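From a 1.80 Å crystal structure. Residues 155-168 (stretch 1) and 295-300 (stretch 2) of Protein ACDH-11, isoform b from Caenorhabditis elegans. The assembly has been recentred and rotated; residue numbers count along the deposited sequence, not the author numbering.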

ATOM      1  N   THR B 155      39.065   9.028  -6.317  1.00 38.48           N
ATOM      2  CA  THR B 155      39.729   8.742  -5.076  1.00 40.11           C
ATOM      3  C   THR B 155      40.747   7.641  -5.232  1.00 40.00           C
ATOM      4  O   THR B 155      41.922   7.762  -4.833  1.00 42.80           O
ATOM      5  CB  THR B 155      38.692   8.335  -4.021  1.00 40.23           C
ATOM      6  OG1 THR B 155      37.826   9.434  -3.775  1.00 40.94           O
ATOM      7  CG2 THR B 155      39.342   7.896  -2.721  1.00 41.97           C
ATOM      8  N   LEU B 156      40.343   6.536  -5.835  1.00 39.30           N
ATOM      9  CA  LEU B 156      41.217   5.403  -5.922  1.00 40.80           C
ATOM     10  C   LEU B 156      42.432   5.650  -6.851  1.00 41.53           C
ATOM     11  O   LEU B 156      43.577   5.277  -6.528  1.00 43.70           O
ATOM     12  CB  LEU B 156      40.448   4.157  -6.345  1.00 40.33           C
ATOM     13  CG  LEU B 156      39.354   3.685  -5.374  1.00 41.00           C
ATOM     14  CD1 LEU B 156      38.642   2.478  -6.008  1.00 41.69           C
ATOM     15  CD2 LEU B 156      39.962   3.281  -4.034  1.00 41.93           C
ATOM     16  N   THR B 157      42.215   6.372  -7.933  1.00 40.71           N
ATOM     17  CA  THR B 157      43.325   6.717  -8.772  1.00 42.92           C
ATOM     18  C   THR B 157      44.262   7.746  -8.140  1.00 44.97           C
ATOM     19  O   THR B 157      45.445   7.658  -8.338  1.00 45.11           O
ATOM     20  CB  THR B 157      42.924   7.115 -10.186  1.00 43.62           C
ATOM     21  OG1 THR B 157      42.028   8.206 -10.154  1.00 45.61           O
ATOM     22  CG2 THR B 157      42.241   5.989 -10.846  1.00 43.79           C
ATOM     23  N   SER B 158      43.719   8.685  -7.348  1.00 45.83           N
ATOM     24  CA  SER B 158      44.530   9.712  -6.691  1.00 48.13           C
ATOM     25  C   SER B 158      45.433   9.125  -5.683  1.00 49.01           C
ATOM     26  O   SER B 158      46.482   9.707  -5.430  1.00 48.48           O
ATOM     27  CB  SER B 158      43.700  10.762  -5.988  1.00 49.41           C
ATOM     28  OG  SER B 158      43.070  11.504  -6.971  1.00 56.92           O
ATOM     29  N   LEU B 159      45.029   8.006  -5.088  1.00 46.10           N
ATOM     30  CA  LEU B 159      45.851   7.346  -4.068  1.00 47.99           C
ATOM     31  C   LEU B 159      46.906   6.436  -4.650  1.00 50.17           C
ATOM     32  O   LEU B 159      47.643   5.735  -3.920  1.00 52.94           O
ATOM     33  CB  LEU B 159      44.934   6.609  -3.085  1.00 47.27           C
ATOM     34  CG  LEU B 159      44.052   7.514  -2.242  1.00 46.29           C
ATOM     35  CD1 LEU B 159      43.023   6.629  -1.587  1.00 46.79           C
ATOM     36  CD2 LEU B 159      44.838   8.226  -1.181  1.00 49.35           C
ATOM     37  N   ASN B 160      47.050   6.475  -5.966  1.00 51.82           N
ATOM     38  CA  ASN B 160      48.028   5.646  -6.676  1.00 54.72           C
ATOM     39  C   ASN B 160      47.899   4.186  -6.396  1.00 52.86           C
ATOM     40  O   ASN B 160      48.894   3.500  -6.277  1.00 50.20           O
ATOM     41  CB  ASN B 160      49.452   6.080  -6.437  1.00 62.08           C
ATOM     42  CG  ASN B 160      49.753   7.355  -7.139  1.00 69.05           C
ATOM     43  OD1 ASN B 160      49.331   7.594  -8.281  1.00 72.30           O
ATOM     44  ND2 ASN B 160      50.413   8.219  -6.446  1.00 77.44           N
ATOM     45  N   LEU B 161      46.659   3.725  -6.377  1.00 47.17           N
ATOM     46  CA  LEU B 161      46.356   2.351  -6.145  1.00 48.35           C
ATOM     47  C   LEU B 161      46.187   1.588  -7.451  1.00 49.00           C
ATOM     48  O   LEU B 161      46.290   0.357  -7.460  1.00 50.97           O
ATOM     49  CB  LEU B 161      45.081   2.237  -5.320  1.00 48.30           C
ATOM     50  CG  LEU B 161      45.078   2.955  -3.985  1.00 48.21           C
ATOM     51  CD1 LEU B 161      43.693   2.892  -3.371  1.00 48.10           C
ATOM     52  CD2 LEU B 161      46.149   2.304  -3.138  1.00 52.22           C
ATOM     53  N   TYR B 162      45.928   2.282  -8.557  1.00 47.71           N
ATOM     54  CA  TYR B 162      45.654   1.595  -9.829  1.00 48.54           C
ATOM     55  C   TYR B 162      46.883   0.910 -10.384  1.00 50.09           C
ATOM     56  O   TYR B 162      47.905   1.524 -10.689  1.00 51.33           O
ATOM     57  CB  TYR B 162      45.058   2.556 -10.861  1.00 47.38           C
ATOM     58  CG  TYR B 162      44.597   1.879 -12.142  1.00 46.42           C
ATOM     59  CD1 TYR B 162      43.477   1.076 -12.141  1.00 45.64           C
ATOM     60  CD2 TYR B 162      45.199   2.107 -13.335  1.00 48.05           C
ATOM     61  CE1 TYR B 162      42.997   0.498 -13.292  1.00 44.73           C
ATOM     62  CE2 TYR B 162      44.750   1.512 -14.502  1.00 50.26           C
ATOM     63  CZ  TYR B 162      43.578   0.748 -14.476  1.00 47.97           C
ATOM     64  OH  TYR B 162      43.135   0.031 -15.588  1.00 47.99           O
ATOM     65  N   GLY B 163      46.788  -0.394 -10.495  1.00 49.56           N
ATOM     66  CA  GLY B 163      47.897  -1.215 -10.935  1.00 52.56           C
ATOM     67  C   GLY B 163      48.666  -1.823  -9.791  1.00 53.52           C
ATOM     68  O   GLY B 163      49.548  -2.579  -9.997  1.00 53.40           O
ATOM     69  N   LYS B 164      48.333  -1.435  -8.582  1.00 54.61           N
ATOM     70  CA  LYS B 164      49.009  -1.890  -7.385  1.00 58.60           C
ATOM     71  C   LYS B 164      48.095  -2.689  -6.466  1.00 57.29           C
ATOM     72  O   LYS B 164      48.449  -3.701  -5.944  1.00 60.75           O
ATOM     73  CB  LYS B 164      49.431  -0.668  -6.585  1.00 62.15           C
ATOM     74  CG  LYS B 164      50.126  -1.093  -5.307  1.00 70.24           C
ATOM     75  CD  LYS B 164      50.320   0.073  -4.379  1.00 73.89           C
ATOM     76  CE  LYS B 164      51.570   0.838  -4.744  1.00 80.35           C
ATOM     77  NZ  LYS B 164      51.248   2.283  -4.594  1.00 81.28           N
ATOM     78  N   HIS B 165      46.925  -2.170  -6.225  1.00 52.12           N
ATOM     79  CA  HIS B 165      46.061  -2.716  -5.197  1.00 52.23           C
ATOM     80  C   HIS B 165      45.014  -3.514  -5.908  1.00 49.87           C
ATOM     81  O   HIS B 165      44.384  -3.005  -6.808  1.00 48.20           O
ATOM     82  CB  HIS B 165      45.424  -1.541  -4.482  1.00 50.32           C
ATOM     83  CG  HIS B 165      44.487  -1.949  -3.408  1.00 54.18           C
ATOM     84  ND1 HIS B 165      44.830  -1.946  -2.074  1.00 57.53           N
ATOM     85  CD2 HIS B 165      43.218  -2.385  -3.472  1.00 49.84           C
ATOM     86  CE1 HIS B 165      43.799  -2.354  -1.364  1.00 53.54           C
ATOM     87  NE2 HIS B 165      42.821  -2.649  -2.193  1.00 54.33           N
ATOM     88  N   LYS B 166      44.801  -4.744  -5.494  1.00 53.12           N
ATOM     89  CA  LYS B 166      43.965  -5.679  -6.230  1.00 54.85           C
ATOM     90  C   LYS B 166      42.486  -5.232  -6.384  1.00 50.85           C
ATOM     91  O   LYS B 166      41.982  -5.074  -7.498  1.00 49.70           O
ATOM     92  CB  LYS B 166      44.048  -7.000  -5.498  1.00 60.61           C
ATOM     93  CG  LYS B 166      43.350  -8.188  -6.154  1.00 66.28           C
ATOM     94  CD  LYS B 166      43.625  -9.416  -5.273  1.00 72.22           C
ATOM     95  CE  LYS B 166      43.324 -10.727  -5.977  1.00 76.66           C
ATOM     96  NZ  LYS B 166      41.863 -10.878  -5.990  1.00 76.79           N
ATOM     97  N   LEU B 167      41.808  -4.990  -5.278  1.00 48.47           N
ATOM     98  CA  LEU B 167      40.414  -4.583  -5.339  1.00 47.58           C
ATOM     99  C   LEU B 167      40.242  -3.185  -5.986  1.00 45.77           C
ATOM    100  O   LEU B 167      39.354  -2.971  -6.802  1.00 44.92           O
ATOM    101  CB  LEU B 167      39.770  -4.631  -3.936  1.00 49.73           C
ATOM    102  CG  LEU B 167      38.259  -4.277  -3.885  1.00 51.02           C
ATOM    103  CD1 LEU B 167      37.451  -5.200  -4.797  1.00 51.00           C
ATOM    104  CD2 LEU B 167      37.688  -4.289  -2.462  1.00 52.64           C
ATOM    105  N   ALA B 168      41.139  -2.248  -5.661  1.00 45.57           N
ATOM    106  CA  ALA B 168      41.007  -0.889  -6.157  1.00 44.69           C
ATOM    107  C   ALA B 168      41.175  -0.891  -7.671  1.00 43.83           C
ATOM    108  O   ALA B 168      40.527  -0.139  -8.361  1.00 42.76           O
ATOM    109  CB  ALA B 168      42.007   0.009  -5.482  1.00 44.86           C
ATOM    110  N   ALA B 295      37.035  -5.451   4.781  1.00 42.31           N
ATOM    111  CA  ALA B 295      37.383  -4.252   4.096  1.00 42.56           C
ATOM    112  C   ALA B 295      38.911  -4.075   4.008  1.00 45.45           C
ATOM    113  O   ALA B 295      39.663  -4.487   4.928  1.00 46.33           O
ATOM    114  CB  ALA B 295      36.773  -3.073   4.804  1.00 42.69           C
ATOM    115  N   GLU B 296      39.339  -3.382   2.953  1.00 46.23           N
ATOM    116  CA  GLU B 296      40.798  -3.133   2.717  1.00 47.34           C
ATOM    117  C   GLU B 296      41.168  -1.689   3.034  1.00 47.20           C
ATOM    118  O   GLU B 296      40.510  -0.776   2.558  1.00 45.40           O
ATOM    119  CB  GLU B 296      41.136  -3.429   1.279  1.00 49.97           C
ATOM    120  CG  GLU B 296      40.650  -4.741   0.706  1.00 52.08           C
ATOM    121  CD  GLU B 296      41.049  -5.964   1.481  1.00 57.43           C
ATOM    122  OE1 GLU B 296      42.074  -5.918   2.185  1.00 59.16           O
ATOM    123  OE2 GLU B 296      40.348  -7.016   1.338  1.00 60.07           O
ATOM    124  N   ARG B 297      42.154  -1.478   3.893  1.00 47.69           N
ATOM    125  CA  ARG B 297      42.579  -0.131   4.223  1.00 52.65           C
ATOM    126  C   ARG B 297      43.318   0.484   3.052  1.00 53.48           C
ATOM    127  O   ARG B 297      44.237  -0.130   2.536  1.00 54.62           O
ATOM    128  CB  ARG B 297      43.561  -0.091   5.412  1.00 55.18           C
ATOM    129  CG  ARG B 297      43.846   1.349   5.887  1.00 56.75           C
ATOM    130  CD  ARG B 297      45.259   1.657   6.393  1.00 63.18           C
ATOM    131  NE  ARG B 297      46.279   0.714   5.952  1.00 66.21           N
ATOM    132  CZ  ARG B 297      47.323   0.987   5.183  1.00 68.94           C
ATOM    133  NH1 ARG B 297      47.607   2.200   4.739  1.00 69.98           N
ATOM    134  NH2 ARG B 297      48.130   0.011   4.886  1.00 75.45           N
ATOM    135  N   ILE B 298      43.005   1.739   2.744  1.00 52.57           N
ATOM    136  CA  ILE B 298      43.647   2.476   1.647  1.00 54.60           C
ATOM    137  C   ILE B 298      43.995   3.880   2.121  1.00 55.39           C
ATOM    138  O   ILE B 298      43.391   4.451   3.026  1.00 52.74           O
ATOM    139  CB  ILE B 298      42.749   2.515   0.371  1.00 54.21           C
ATOM    140  CG1 ILE B 298      41.448   3.236   0.656  1.00 50.67           C
ATOM    141  CG2 ILE B 298      42.543   1.118  -0.170  1.00 52.58           C
ATOM    142  CD1 ILE B 298      40.591   3.518  -0.565  1.00 51.13           C
ATOM    143  N   GLY B 299      45.045   4.430   1.541  1.00 58.31           N
ATOM    144  CA  GLY B 299      45.626   5.627   2.076  1.00 61.56           C
ATOM    145  C   GLY B 299      46.329   5.367   3.401  1.00 64.45           C
ATOM    146  O   GLY B 299      46.322   4.283   3.949  1.00 65.14           O
ATOM    147  N   ASP B 300      46.864   6.430   3.944  1.00 70.61           N
ATOM    148  CA  ASP B 300      47.587   6.392   5.209  1.00 70.90           C
ATOM    149  C   ASP B 300      46.656   6.316   6.427  1.00 67.25           C
ATOM    150  O   ASP B 300      45.632   7.023   6.491  1.00 60.34           O
ATOM    151  CB  ASP B 300      48.399   7.680   5.305  1.00 74.11           C
ATOM    152  CG  ASP B 300      49.485   7.769   4.228  1.00 76.66           C
ATOM    153  OD1 ASP B 300      50.061   6.723   3.891  1.00 77.34           O
ATOM    154  OD2 ASP B 300      49.740   8.895   3.738  1.00 77.32           O
TER

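The contact between these two stretches is a matter of shape rather than of polar bonding: no hydrogen bond crosses it, and the roughly 304 Å² buried, counting both sides, is covered mainly by hydrocarbon. The bump is Ile 298, the residue most covered by the opposing stretch. The hollow is lined by Leu 156, Leu 159, Leu 161 and His 165, gathered where one helix ends, the chain turns, and a second helix begins.

Ile 298 is well suited to this hollow because a beta-branched side chain is broad close to the backbone and can send two arms in different directions. With chi1 at p and chi2 at t, its CG1 arm carries CD1 toward the end of the first helix, where CD1 lies 3.5 Å from Leu 156 CD2 and 4.1 Å from Leu 159 CD1. The shorter arm ends in Ile 298 CG2, which is 3.8 Å from Leu 161 CD1 and 3.9 Å from His 165 CE1. This methyl also makes an off-centre CH-pi contact, with Ile 298 CG2 4.3 Å from the centroid of the His 165 ring.

The three leucines share the m, t rotamer, yet they reach the isoleucine from different starting points. Leucine branches one carbon further out than isoleucine, so its paired methyls can reach across to wall Ile 298. Leu 159 and Leu 161 point toward the strand, whereas the CA-to-CB bond of Leu 156 runs sideways and the forked end of its side chain makes the approach. Leu 159 is the first residue to leave helical geometry, and its NH still bonds back to the helix, Leu 159 N to Thr 155 O at 3.1 Å.

His 165, at the N-cap position of the second helix, offers a flat ring that can serve two neighbours. Glu 296 CB lies at the ring edge, 3.9 Å from His 165 CE1. Glu 296 contributes its aliphatic portion here, and its CG is also 4.4 Å from Leu 167 CD2, while its OE1 is hydrogen-bonded elsewhere in the structure. Side chains alternate: Glu 296 and Ile 298 point toward the first stretch, Ala 295 and Arg 297 away.

Beyond Ile 298 the profile becomes low. Gly 299 brings bare backbone beneath Leu 159, whose CD2 is 4.2 Å from Gly 299 CA. Its positive phi by itself favours glycine, and an ideal CB would stand 3.8 Å from Leu 159 CD2, close but not a clash. Arg 297 NH1 donates to Gly 299 O at 2.6 Å, a link to backbone two residues on.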